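Long-range contacts in competence/damage-inducible protein CinA (Agrobacterium tumefaciens, PDB 2A9S), which is of unknown function but belongs to the competence/damage-inducible CinA family, whose relatives include nicotinamide mononucleotide deamidases: residues A[121-126]-A[139-144]; A[108-113]-A[145-150]; A[7-12]-A[154-159]; A[85-90]-A[125-130]. All blocks are in the same frame, centred on the assembly; numbering follows the deposited sequence.

Interaction 1 of 4, residues A[121-126]-A[139-144]; sequences VGLVHL and EMRYGD
L123 lays CD1 over one face of the R141 guanidinium, 3.8 Å above its plane and displaced toward the rim. CG of L123 stands anti to the backbone N (chi1 167°), and the methyl beyond it also touches the E139 chain, L123 CD1 to E139 CG 3.6 Å. The guanidinium is held above that methyl by a salt bridge to E139: NE and NH2 of R141 approach side-on and both donate to E139 OE2, with NE at 2.8 Å from it. The extended E139 chain lies beside the H125 ring, pointing the same way, its carboxylate turned 62° from the ring plane. H125 CE1 is 3.3 Å from E139 OE1, while ND1 of the histidine bonds to H137. On the opposite face of the hairpin, V124 CG2 meets the edge of the Y142 ring, close to its plane, at 3.7 Å from Y142 CE2, and M140 CB lies over one ring face. L126 CD1 rests on M140 CG. Between the strands, V124 and M140 form a hydrogen-bonded antiparallel pair, and Y142 N donates to G122 O at 2.8 Å. Beyond the ends of the regular strands, one water joins V121 O to G143 N. The positive phi of G122 (97°) suits glycine, and its CA makes a CA-H...O contact to G143 O. This is the hairpin of strands 123-130 and 135-141 at one edge of the mixed sheet: H125 faces helix 84-96, V124 and Y142 lie against T154 of helix 147-167, and strand 102-108 flanks strand 123-130 on its other side.

Interaction 2 of 4, residues A[108-113]-A[145-150]; sequences GIAGPG and IGRTEI
The guanidinium of R147 has G111 O at its edge, tilted 19° from the plane and bonded to R147 NH1 at 2.8 Å, whereas P112 CD approaches it obliquely at a longer range. Seen from the acceptor, NH1 sits above the carbonyl plane of G111. With CG anti to the backbone N (chi1 -176°) and the chain extended as far as NE, the arginine runs past the same carbonyl with its methylenes: R147 CG is 3.3 Å from G111 O. One residue earlier, A110 O receives a CA-H...O contact from R147 CA at 3.3 Å, and it also meets I150 CD1 at 3.3 Å. The buried methyl of A110 completes the packing, its CB 4.0 Å from R147 CG and 4.3 Å from I150 CG2. G146 occupies the N-cap position, and its O accepts from I150 N in the first turn of helix 147-167; the loop lies against that turn. The peptide bond between G111 and P112 is cis, and G111 itself takes a positive phi. P112 also packs on A47 of the second subunit. Loop and helix are thus joined by one side-chain to backbone bond, a CA-H...O contact and apolar contacts of the A110 methyl and the I150 branches. The one guanidinium donates to a carbonyl in its own subunit, that of G111, and through NH2 to T44 O of the second subunit, so the loop and the interface share this arginine.

Interaction 3 of 4, residues A[7-12]-A[154-159]; sequences PGDIEE and TVRTAL
D9 and R156 clasp each other through a two-pronged salt bridge, reached by quite different conformations. In D9, CG sits between the backbone N and the carbonyl carbon (chi1 80°), the crowded position, and the short acid is thereby turned to the arginine. R156 runs straight through chi1 and chi2 and then bends at chi3 (-63°), which sets NE opposite the carboxylate. Contact is side-on, one nitrogen to each oxygen: R156 NE to D9 OD2 at 2.6 Å and R156 NH2 to D9 OD1 at 2.9 Å. Both oxygens use their syn lone pairs, and the second bond is nearly straight (171°). The side chains cross at about a right angle, yet their flat groups are almost coplanar, and the two bonds together oppose rotation of either end. Over one face of the R156 guanidinium lies I10 CD1. I10 CG2, anti to the backbone N, reaches V155 CG1 at 3.7 Å and L159 CD1 at 4.0 Å, while I10 CG1 rests 4.0 Å from R156 CB. L159 CD1 also abuts the backbone, 3.7 Å from I10 O. Beyond this patch V155 packs on L38 and A42 of helix 38-43, and L159 on L13, A14 and I17 farther along helix 8-24. The two segment axes approach to 9.7 Å and run in roughly the same direction. Such pairing of the first and last helices over one face of the sheet, apolar inward with a salt bridge toward the outside, belongs to the helical layer of an alpha/beta sandwich.

Interaction 4 of 4, residues A[85-90]-A[125-130]; sequences QTALQM and HLATKA
Helix 84-96 of the alpha/beta sandwich packs here on strand 123-130, alanine against alanine, from the side of the sheet away from helix 147-167. A87 points its CB at the strand and A127 points its CB back, the two methyls 3.9 Å apart. Small residues at this point let the backbones come close: the CA atoms of A87 and A127 are 5.6 Å apart, and the segment axes approach to 7.2 Å with their directions 31° apart. The A87 methyl also meets the strand two residues earlier on the same face, lying 4.0 Å from H125 CB. It thus rests between the two neighbouring side chains of that face, near the intervening L126 backbone, while the L126 side chain goes to the other side of the sheet. A127 is drawn in to the helix backbone as well, its CB touching A87 O at 3.7 Å. These are van der Waals contacts between buried groups, without a polar bond between the segments. The H125 ring meets that of its hydrogen-bond partner H137, on the adjacent strand 135-141, with planes about 15° apart. A91, a turn farther along helix 84-96, also packs on A127, and on the sheet M90 reaches A105 of strand 102-108. L88 starts out from the far side of the helix, but its branch folds back beside the strand, where L88 CD2 comes to 4.1 Å from A127 CB.

In the fold
Strand 123-130 ties the set together: interactions 1 and 4 share H125 and L126, whose side chains leave it on opposite faces, H125 toward helix 84-96 and L126 toward helix 147-167. Interactions 2 and 3 use successive parts of helix 147-167, with centres about 16 Å apart. Interaction 1 joins both: Y142 OH lies 2.6 Å from T157 OG1, probably hydrogen-bonded, in the helix of interaction 3, and G122 N lies 2.8 Å from I109 O, probably hydrogen-bonded, in the loop of interaction 2. Interactions 3 and 4 have centres about 18 Å apart, interaction 3 within the helical layer on one face, interaction 4 where helix 84-96 meets the other face.

Interaction 1 of 4, residues A[121-126]-A[139-144]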
loop_
_atom_site.group_PDB
_atom_site.type_symbol
_atom_site.label_atom_id
_atom_site.label_comp_id
_atom_site.label_asym_id
_atom_site.label_seq_id
_atom_site.Cartn_x
_atom_site.Cartn_y
_atom_site.Cartn_z
ATOM N N VAL A 121 -21.561 -5.786 4.270
ATOM C CA VAL A 121 -20.772 -4.714 3.672
ATOM C C VAL A 121 -20.637 -3.577 4.698
ATOM O O VAL A 121 -21.604 -3.236 5.371
ATOM C CB VAL A 121 -21.400 -4.231 2.341
ATOM C CG1 VAL A 121 -20.602 -3.030 1.748
ATOM C CG2 VAL A 121 -21.460 -5.422 1.323
ATOM N N GLY A 122 -19.421 -3.036 4.841
ATOM C CA GLY A 122 -19.175 -1.946 5.780
ATOM C C GLY A 122 -18.612 -2.386 7.140
ATOM O O GLY A 122 -18.220 -1.538 7.954
ATOM N N LEU A 123 -18.585 -3.692 7.384
ATOM C CA LEU A 123 -17.981 -4.242 8.589
ATOM C C LEU A 123 -16.469 -4.227 8.436
ATOM O O LEU A 123 -15.938 -4.770 7.459
ATOM C CB LEU A 123 -18.423 -5.704 8.812
ATOM C CG LEU A 123 -17.612 -6.459 9.869
ATOM C CD1 LEU A 123 -17.843 -5.911 11.262
ATOM C CD2 LEU A 123 -17.900 -7.951 9.817
ATOM N N VAL A 124 -15.763 -3.624 9.387
ATOM C CA VAL A 124 -14.310 -3.547 9.279
ATOM C C VAL A 124 -13.747 -3.793 10.678
ATOM O O VAL A 124 -14.228 -3.206 11.646
ATOM C CB VAL A 124 -13.814 -2.154 8.772
ATOM C CG1 VAL A 124 -12.244 -2.073 8.782
ATOM C CG2 VAL A 124 -14.373 -1.803 7.383
ATOM N N HIS A 125 -12.749 -4.657 10.764
ATOM C CA HIS A 125 -12.026 -4.887 12.014
ATOM C C HIS A 125 -10.681 -4.163 11.905
ATOM O O HIS A 125 -9.965 -4.341 10.916
ATOM C CB HIS A 125 -11.819 -6.380 12.248
ATOM C CG HIS A 125 -13.060 -7.080 12.733
ATOM N ND1 HIS A 125 -13.474 -7.024 14.047
ATOM C CD2 HIS A 125 -14.010 -7.773 12.067
ATOM C CE1 HIS A 125 -14.606 -7.688 14.182
ATOM N NE2 HIS A 125 -14.948 -8.164 12.999
ATOM N N LEU A 126 -10.373 -3.339 12.907
ATOM C CA LEU A 126 -9.109 -2.596 12.935
ATOM C C LEU A 126 -8.383 -2.953 14.216
ATOM O O LEU A 126 -9.006 -3.083 15.298
ATOM C CB LEU A 126 -9.325 -1.072 12.865
ATOM C CG LEU A 126 -10.090 -0.482 11.681
ATOM C CD1 LEU A 126 -11.598 -0.443 11.983
ATOM C CD2 LEU A 126 -9.569 0.906 11.375
ATOM N N GLU A 139 -14.250 -2.721 16.199
ATOM C CA GLU A 139 -15.093 -3.236 15.151
ATOM C C GLU A 139 -15.973 -2.080 14.698
ATOM O O GLU A 139 -16.676 -1.463 15.510
ATOM C CB GLU A 139 -15.953 -4.391 15.655
ATOM C CG GLU A 139 -16.830 -4.973 14.601
ATOM C CD GLU A 139 -17.748 -6.001 15.197
ATOM O OE1 GLU A 139 -17.247 -6.818 15.988
ATOM O OE2 GLU A 139 -18.960 -5.967 14.906
ATOM N N MET A 140 -15.889 -1.753 13.419
ATOM C CA MET A 140 -16.716 -0.705 12.844
ATOM C C MET A 140 -17.736 -1.317 11.913
ATOM O O MET A 140 -17.485 -2.364 11.289
ATOM C CB MET A 140 -15.873 0.333 12.108
ATOM C CG MET A 140 -14.747 0.909 12.969
ATOM S SD MET A 140 -15.355 1.807 14.449
ATOM C CE MET A 140 -15.938 3.274 13.728
ATOM N N ARG A 141 -18.894 -0.659 11.855
ATOM C CA ARG A 141 -19.969 -1.019 10.919
ATOM C C ARG A 141 -20.389 0.258 10.227
ATOM O O ARG A 141 -21.241 1.006 10.704
ATOM C CB ARG A 141 -21.124 -1.678 11.668
ATOM C CG ARG A 141 -20.736 -3.066 12.128
ATOM C CD ARG A 141 -21.643 -3.650 13.219
ATOM N NE ARG A 141 -21.152 -4.990 13.524
ATOM C CZ ARG A 141 -21.530 -6.107 12.895
ATOM N NH1 ARG A 141 -22.431 -6.080 11.930
ATOM N NH2 ARG A 141 -21.000 -7.272 13.245
ATOM N N TYR A 142 -19.748 0.550 9.112
ATOM C CA TYR A 142 -19.958 1.824 8.457
ATOM C C TYR A 142 -21.249 1.818 7.640
ATOM O O TYR A 142 -21.713 2.863 7.224
ATOM C CB TYR A 142 -18.767 2.145 7.539
ATOM C CG TYR A 142 -17.435 2.293 8.263
ATOM C CD1 TYR A 142 -17.202 3.372 9.141
ATOM C CD2 TYR A 142 -16.404 1.382 8.046
ATOM C CE1 TYR A 142 -15.966 3.522 9.783
ATOM C CE2 TYR A 142 -15.174 1.531 8.665
ATOM C CZ TYR A 142 -14.961 2.593 9.537
ATOM O OH TYR A 142 -13.735 2.719 10.143
ATOM N N GLY A 143 -21.808 0.631 7.409
ATOM C CA GLY A 143 -23.024 0.507 6.598
ATOM C C GLY A 143 -22.745 0.303 5.127
ATOM O O GLY A 143 -21.595 0.360 4.679
ATOM N N ASP A 144 -23.804 0.086 4.358
ATOM C CA ASP A 144 -23.662 -0.171 2.942
ATOM C C ASP A 144 -23.618 1.186 2.220
ATOM O O ASP A 144 -24.550 1.547 1.482
ATOM C CB ASP A 144 -24.840 -1.028 2.491
ATOM C CG ASP A 144 -24.673 -1.598 1.091
ATOM O OD1 ASP A 144 -23.564 -1.574 0.501
ATOM O OD2 ASP A 144 -25.701 -2.101 0.577
HETATM O O HOH W 1 -21.686 -2.257 8.063
#

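Interaction 2 of 4, residues A[108-113]-A[145-150]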
loop_
_atom_site.group_PDB
_atom_site.type_symbol
_atom_site.label_atom_id
_atom_site.label_comp_id
_atom_site.label_asym_id
_atom_site.label_seq_id
_atom_site.Cartn_x
_atom_site.Cartn_y
_atom_site.Cartn_z
ATOM N N GLY A 108 -11.682 -5.870 6.209
ATOM C CA GLY A 108 -13.128 -5.588 6.156
ATOM C C GLY A 108 -13.750 -5.847 4.806
ATOM O O GLY A 108 -13.080 -6.382 3.899
ATOM N N ILE A 109 -15.028 -5.446 4.687
ATOM C CA ILE A 109 -15.804 -5.656 3.473
ATOM C C ILE A 109 -16.202 -4.310 2.888
ATOM O O ILE A 109 -17.128 -3.674 3.382
ATOM C CB ILE A 109 -17.080 -6.489 3.743
ATOM C CG1 ILE A 109 -16.684 -7.793 4.437
ATOM C CG2 ILE A 109 -17.812 -6.733 2.437
ATOM C CD1 ILE A 109 -17.859 -8.571 5.063
ATOM N N ALA A 110 -15.485 -3.873 1.859
ATOM C CA ALA A 110 -15.772 -2.555 1.253
ATOM C C ALA A 110 -16.965 -2.617 0.289
ATOM O O ALA A 110 -17.586 -1.595 -0.021
ATOM C CB ALA A 110 -14.509 -1.955 0.574
ATOM N N GLY A 111 -17.302 -3.829 -0.143
ATOM C CA GLY A 111 -18.377 -4.027 -1.096
ATOM C C GLY A 111 -18.014 -3.502 -2.474
ATOM O O GLY A 111 -16.868 -3.017 -2.699
ATOM N N PRO A 112 -18.977 -3.540 -3.413
ATOM C CA PRO A 112 -20.409 -3.826 -3.266
ATOM C C PRO A 112 -20.715 -5.297 -2.910
ATOM O O PRO A 112 -21.722 -5.566 -2.235
ATOM C CB PRO A 112 -20.955 -3.450 -4.654
ATOM C CG PRO A 112 -19.834 -3.771 -5.560
ATOM C CD PRO A 112 -18.634 -3.275 -4.824
ATOM N N GLY A 113 -19.829 -6.227 -3.278
ATOM C CA GLY A 113 -20.100 -7.646 -3.057
ATOM C C GLY A 113 -19.561 -8.203 -1.749
ATOM O O GLY A 113 -18.665 -7.631 -1.140
ATOM N N ILE A 145 -22.525 1.927 2.417
ATOM C CA ILE A 145 -22.455 3.324 1.978
ATOM C C ILE A 145 -21.586 3.626 0.752
ATOM O O ILE A 145 -21.475 4.798 0.328
ATOM C CB ILE A 145 -21.983 4.254 3.103
ATOM C CG1 ILE A 145 -20.627 3.783 3.663
ATOM C CG2 ILE A 145 -23.055 4.363 4.185
ATOM C CD1 ILE A 145 -19.938 4.864 4.541
ATOM N N GLY A 146 -20.999 2.587 0.180
ATOM C CA GLY A 146 -20.198 2.717 -1.033
ATOM C C GLY A 146 -18.749 2.280 -0.799
ATOM O O GLY A 146 -18.207 2.408 0.301
ATOM N N ARG A 147 -18.118 1.765 -1.846
ATOM C CA ARG A 147 -16.793 1.154 -1.717
ATOM C C ARG A 147 -15.712 2.183 -1.302
ATOM O O ARG A 147 -15.000 1.960 -0.322
ATOM C CB ARG A 147 -16.431 0.449 -3.028
ATOM C CG ARG A 147 -15.115 -0.290 -2.959
ATOM C CD ARG A 147 -14.827 -0.980 -4.269
ATOM N NE ARG A 147 -13.557 -1.701 -4.265
ATOM C CZ ARG A 147 -13.386 -3.009 -4.073
ATOM N NH1 ARG A 147 -14.419 -3.817 -3.798
ATOM N NH2 ARG A 147 -12.157 -3.525 -4.145
ATOM N N THR A 148 -15.594 3.284 -2.055
ATOM C CA THR A 148 -14.648 4.348 -1.721
ATOM C C THR A 148 -14.990 4.947 -0.338
ATOM O O THR A 148 -14.102 5.198 0.489
ATOM C CB THR A 148 -14.656 5.481 -2.802
ATOM O OG1 THR A 148 -14.359 4.918 -4.084
ATOM C CG2 THR A 148 -13.552 6.496 -2.472
ATOM N N GLU A 149 -16.289 5.167 -0.083
ATOM C CA GLU A 149 -16.749 5.678 1.217
ATOM C C GLU A 149 -16.305 4.831 2.423
ATOM O O GLU A 149 -15.798 5.380 3.417
ATOM C CB GLU A 149 -18.271 5.860 1.198
ATOM C CG GLU A 149 -18.725 6.941 0.206
ATOM C CD GLU A 149 -18.910 6.488 -1.283
ATOM O OE1 GLU A 149 -18.471 5.404 -1.727
ATOM O OE2 GLU A 149 -19.524 7.268 -2.054
ATOM N N ILE A 150 -16.457 3.506 2.320
ATOM C CA ILE A 150 -16.014 2.582 3.383
ATOM C C ILE A 150 -14.484 2.586 3.528
ATOM O O ILE A 150 -13.962 2.592 4.636
ATOM C CB ILE A 150 -16.558 1.130 3.139
ATOM C CG1 ILE A 150 -18.088 1.100 3.327
ATOM C CG2 ILE A 150 -15.887 0.105 4.070
ATOM C CD1 ILE A 150 -18.807 -0.063 2.634
#

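Interaction 3 of 4, residues A[7-12]-A[154-159]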
loop_
_atom_site.group_PDB
_atom_site.type_symbol
_atom_site.label_atom_id
_atom_site.label_comp_id
_atom_site.label_asym_id
_atom_site.label_seq_id
_atom_site.Cartn_x
_atom_site.Cartn_y
_atom_site.Cartn_z
ATOM N N PRO A 7 -9.733 13.449 1.837
ATOM C CA PRO A 7 -10.526 14.416 2.619
ATOM C C PRO A 7 -9.674 15.166 3.655
ATOM O O PRO A 7 -8.809 14.573 4.310
ATOM C CB PRO A 7 -11.545 13.545 3.325
ATOM C CG PRO A 7 -11.732 12.367 2.407
ATOM C CD PRO A 7 -10.358 12.109 1.839
ATOM N N GLY A 8 -9.945 16.460 3.809
ATOM C CA GLY A 8 -9.191 17.341 4.692
ATOM C C GLY A 8 -8.919 16.823 6.094
ATOM O O GLY A 8 -7.793 16.980 6.610
ATOM N N ASP A 9 -9.931 16.205 6.710
ATOM C CA ASP A 9 -9.752 15.703 8.044
ATOM C C ASP A 9 -8.790 14.491 8.091
ATOM O O ASP A 9 -8.019 14.377 9.048
ATOM C CB ASP A 9 -11.088 15.465 8.757
ATOM C CG ASP A 9 -11.752 14.160 8.362
ATOM O OD1 ASP A 9 -12.019 13.930 7.151
ATOM O OD2 ASP A 9 -12.027 13.371 9.288
ATOM N N ILE A 10 -8.826 13.627 7.058
ATOM C CA ILE A 10 -7.885 12.499 6.936
ATOM C C ILE A 10 -6.455 13.004 6.760
ATOM O O ILE A 10 -5.536 12.549 7.476
ATOM C CB ILE A 10 -8.272 11.532 5.808
ATOM C CG1 ILE A 10 -9.582 10.779 6.187
ATOM C CG2 ILE A 10 -7.101 10.582 5.461
ATOM C CD1 ILE A 10 -10.124 9.871 5.053
ATOM N N GLU A 11 -6.272 13.963 5.844
ATOM C CA GLU A 11 -4.987 14.634 5.712
ATOM C C GLU A 11 -4.504 15.291 7.033
ATOM O O GLU A 11 -3.312 15.148 7.402
ATOM C CB GLU A 11 -5.043 15.658 4.609
ATOM C CG GLU A 11 -3.705 16.178 4.263
ATOM C CD GLU A 11 -3.799 17.376 3.368
ATOM O OE1 GLU A 11 -4.737 17.409 2.529
ATOM O OE2 GLU A 11 -2.935 18.274 3.507
ATOM N N GLU A 12 -5.419 15.962 7.749
ATOM C CA GLU A 12 -5.125 16.522 9.099
ATOM C C GLU A 12 -4.614 15.431 10.046
ATOM O O GLU A 12 -3.605 15.624 10.769
ATOM C CB GLU A 12 -6.378 17.211 9.707
ATOM C CG GLU A 12 -6.128 18.040 10.992
ATOM C CD GLU A 12 -7.388 18.705 11.669
ATOM O OE1 GLU A 12 -8.561 18.190 11.586
ATOM O OE2 GLU A 12 -7.182 19.757 12.349
ATOM N N THR A 154 -12.522 3.837 6.765
ATOM C CA THR A 154 -11.530 2.960 7.401
ATOM C C THR A 154 -10.180 3.665 7.614
ATOM O O THR A 154 -9.563 3.548 8.701
ATOM C CB THR A 154 -11.358 1.627 6.606
ATOM O OG1 THR A 154 -12.615 0.936 6.581
ATOM C CG2 THR A 154 -10.296 0.692 7.268
ATOM N N VAL A 155 -9.724 4.391 6.595
ATOM C CA VAL A 155 -8.469 5.164 6.701
ATOM C C VAL A 155 -8.561 6.115 7.890
ATOM O O VAL A 155 -7.662 6.135 8.748
ATOM C CB VAL A 155 -8.104 5.933 5.378
ATOM C CG1 VAL A 155 -6.940 6.893 5.633
ATOM C CG2 VAL A 155 -7.771 4.949 4.195
ATOM N N ARG A 156 -9.670 6.867 7.966
ATOM C CA ARG A 156 -9.885 7.776 9.089
ATOM C C ARG A 156 -9.742 7.054 10.453
ATOM O O ARG A 156 -8.942 7.446 11.333
ATOM C CB ARG A 156 -11.260 8.441 8.974
ATOM C CG ARG A 156 -11.524 9.389 10.189
ATOM C CD ARG A 156 -12.869 10.079 10.087
ATOM N NE ARG A 156 -12.926 10.937 8.916
ATOM C CZ ARG A 156 -13.670 10.682 7.843
ATOM N NH1 ARG A 156 -14.458 9.604 7.833
ATOM N NH2 ARG A 156 -13.649 11.509 6.790
ATOM N N THR A 157 -10.504 5.987 10.645
ATOM C CA THR A 157 -10.465 5.288 11.935
ATOM C C THR A 157 -9.063 4.739 12.231
ATOM O O THR A 157 -8.613 4.806 13.375
ATOM C CB THR A 157 -11.510 4.158 11.975
ATOM O OG1 THR A 157 -12.801 4.692 11.619
ATOM C CG2 THR A 157 -11.553 3.500 13.370
ATOM N N ALA A 158 -8.396 4.188 11.209
ATOM C CA ALA A 158 -7.033 3.651 11.329
ATOM C C ALA A 158 -6.078 4.728 11.876
ATOM O O ALA A 158 -5.281 4.481 12.813
ATOM C CB ALA A 158 -6.570 3.164 9.970
ATOM N N LEU A 159 -6.187 5.932 11.314
ATOM C CA LEU A 159 -5.322 7.049 11.729
ATOM C C LEU A 159 -5.645 7.511 13.151
ATOM O O LEU A 159 -4.723 7.742 13.946
ATOM C CB LEU A 159 -5.387 8.198 10.710
ATOM C CG LEU A 159 -4.925 7.808 9.275
ATOM C CD1 LEU A 159 -4.958 9.050 8.406
ATOM C CD2 LEU A 159 -3.524 7.135 9.209
#

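Interaction 4 of 4, residues A[85-90]-A[125-130]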
loop_
_atom_site.group_PDB
_atom_site.type_symbol
_atom_site.label_atom_id
_atom_site.label_comp_id
_atom_site.label_asym_id
_atom_site.label_seq_id
_atom_site.Cartn_x
_atom_site.Cartn_y
_atom_site.Cartn_z
ATOM N N GLN A 85 -9.830 -11.643 15.275
ATOM C CA GLN A 85 -8.649 -12.507 15.334
ATOM C C GLN A 85 -7.657 -12.296 14.182
ATOM O O GLN A 85 -6.443 -12.239 14.407
ATOM C CB GLN A 85 -9.062 -13.984 15.422
ATOM C CG GLN A 85 -9.785 -14.337 16.740
ATOM C CD GLN A 85 -11.296 -13.979 16.750
ATOM O OE1 GLN A 85 -11.859 -13.447 15.770
ATOM N NE2 GLN A 85 -11.953 -14.284 17.876
ATOM N N THR A 86 -8.169 -12.203 12.953
ATOM C CA THR A 86 -7.310 -11.938 11.799
ATOM C C THR A 86 -6.675 -10.563 11.957
ATOM O O THR A 86 -5.495 -10.429 11.735
ATOM C CB THR A 86 -8.053 -12.096 10.456
ATOM O OG1 THR A 86 -8.378 -13.488 10.286
ATOM C CG2 THR A 86 -7.161 -11.645 9.288
ATOM N N ALA A 87 -7.447 -9.570 12.409
ATOM C CA ALA A 87 -6.910 -8.207 12.576
ATOM C C ALA A 87 -5.745 -8.173 13.556
ATOM O O ALA A 87 -4.687 -7.589 13.266
ATOM C CB ALA A 87 -8.008 -7.224 13.000
ATOM N N LEU A 88 -5.953 -8.811 14.714
ATOM C CA LEU A 88 -4.900 -8.925 15.719
ATOM C C LEU A 88 -3.646 -9.600 15.173
ATOM O O LEU A 88 -2.555 -9.093 15.408
ATOM C CB LEU A 88 -5.402 -9.663 16.960
ATOM C CG LEU A 88 -6.485 -8.957 17.771
ATOM C CD1 LEU A 88 -6.973 -9.920 18.864
ATOM C CD2 LEU A 88 -5.918 -7.691 18.379
ATOM N N GLN A 89 -3.781 -10.704 14.445
ATOM C CA GLN A 89 -2.607 -11.396 13.886
ATOM C C GLN A 89 -1.881 -10.593 12.808
ATOM O O GLN A 89 -0.648 -10.562 12.764
ATOM C CB GLN A 89 -2.967 -12.783 13.366
ATOM C CG GLN A 89 -3.293 -13.711 14.530
ATOM C CD GLN A 89 -3.433 -15.144 14.116
ATOM O OE1 GLN A 89 -3.543 -15.458 12.936
ATOM N NE2 GLN A 89 -3.461 -16.034 15.103
ATOM N N MET A 90 -2.654 -9.924 11.956
ATOM C CA MET A 90 -2.084 -8.994 10.982
ATOM C C MET A 90 -1.243 -7.895 11.673
ATOM O O MET A 90 -0.120 -7.591 11.232
ATOM C CB MET A 90 -3.193 -8.350 10.135
ATOM C CG MET A 90 -3.870 -9.272 9.100
ATOM S SD MET A 90 -5.304 -8.534 8.214
ATOM C CE MET A 90 -4.493 -7.265 7.231
ATOM N N HIS A 125 -12.749 -4.657 10.764
ATOM C CA HIS A 125 -12.026 -4.887 12.014
ATOM C C HIS A 125 -10.681 -4.163 11.905
ATOM O O HIS A 125 -9.965 -4.341 10.916
ATOM C CB HIS A 125 -11.819 -6.380 12.248
ATOM C CG HIS A 125 -13.060 -7.080 12.733
ATOM N ND1 HIS A 125 -13.474 -7.024 14.047
ATOM C CD2 HIS A 125 -14.010 -7.773 12.067
ATOM C CE1 HIS A 125 -14.606 -7.688 14.182
ATOM N NE2 HIS A 125 -14.948 -8.164 12.999
ATOM N N LEU A 126 -10.373 -3.339 12.907
ATOM C CA LEU A 126 -9.109 -2.596 12.935
ATOM C C LEU A 126 -8.383 -2.953 14.216
ATOM O O LEU A 126 -9.006 -3.083 15.298
ATOM C CB LEU A 126 -9.325 -1.072 12.865
ATOM C CG LEU A 126 -10.090 -0.482 11.681
ATOM C CD1 LEU A 126 -11.598 -0.443 11.983
ATOM C CD2 LEU A 126 -9.569 0.906 11.375
ATOM N N ALA A 127 -7.058 -3.080 14.110
ATOM C CA ALA A 127 -6.240 -3.385 15.296
ATOM C C ALA A 127 -4.948 -2.597 15.176
ATOM O O ALA A 127 -4.367 -2.495 14.087
ATOM C CB ALA A 127 -5.955 -4.871 15.399
ATOM N N THR A 128 -4.503 -2.039 16.294
ATOM C CA THR A 128 -3.169 -1.445 16.358
ATOM C C THR A 128 -2.370 -2.108 17.476
ATOM O O THR A 128 -2.927 -2.397 18.551
ATOM C CB THR A 128 -3.222 0.074 16.584
ATOM O OG1 THR A 128 -3.978 0.350 17.774
ATOM C CG2 THR A 128 -3.886 0.777 15.415
ATOM N N LYS A 129 -1.083 -2.353 17.238
ATOM C CA LYS A 129 -0.233 -2.957 18.278
ATOM C C LYS A 129 1.082 -2.190 18.473
ATOM O O LYS A 129 1.600 -1.594 17.534
ATOM C CB LYS A 129 0.011 -4.428 17.978
ATOM C CG LYS A 129 0.736 -5.184 19.097
ATOM C CD LYS A 129 0.784 -6.663 18.839
ATOM C CE LYS A 129 1.474 -7.342 20.024
ATOM N NZ LYS A 129 1.303 -8.814 19.966
ATOM N N ALA A 130 1.566 -2.151 19.717
ATOM C CA ALA A 130 2.847 -1.510 20.061
ATOM C C ALA A 130 3.816 -2.579 20.550
ATOM O O ALA A 130 3.394 -3.649 20.977
ATOM C CB ALA A 130 2.651 -0.488 21.145
#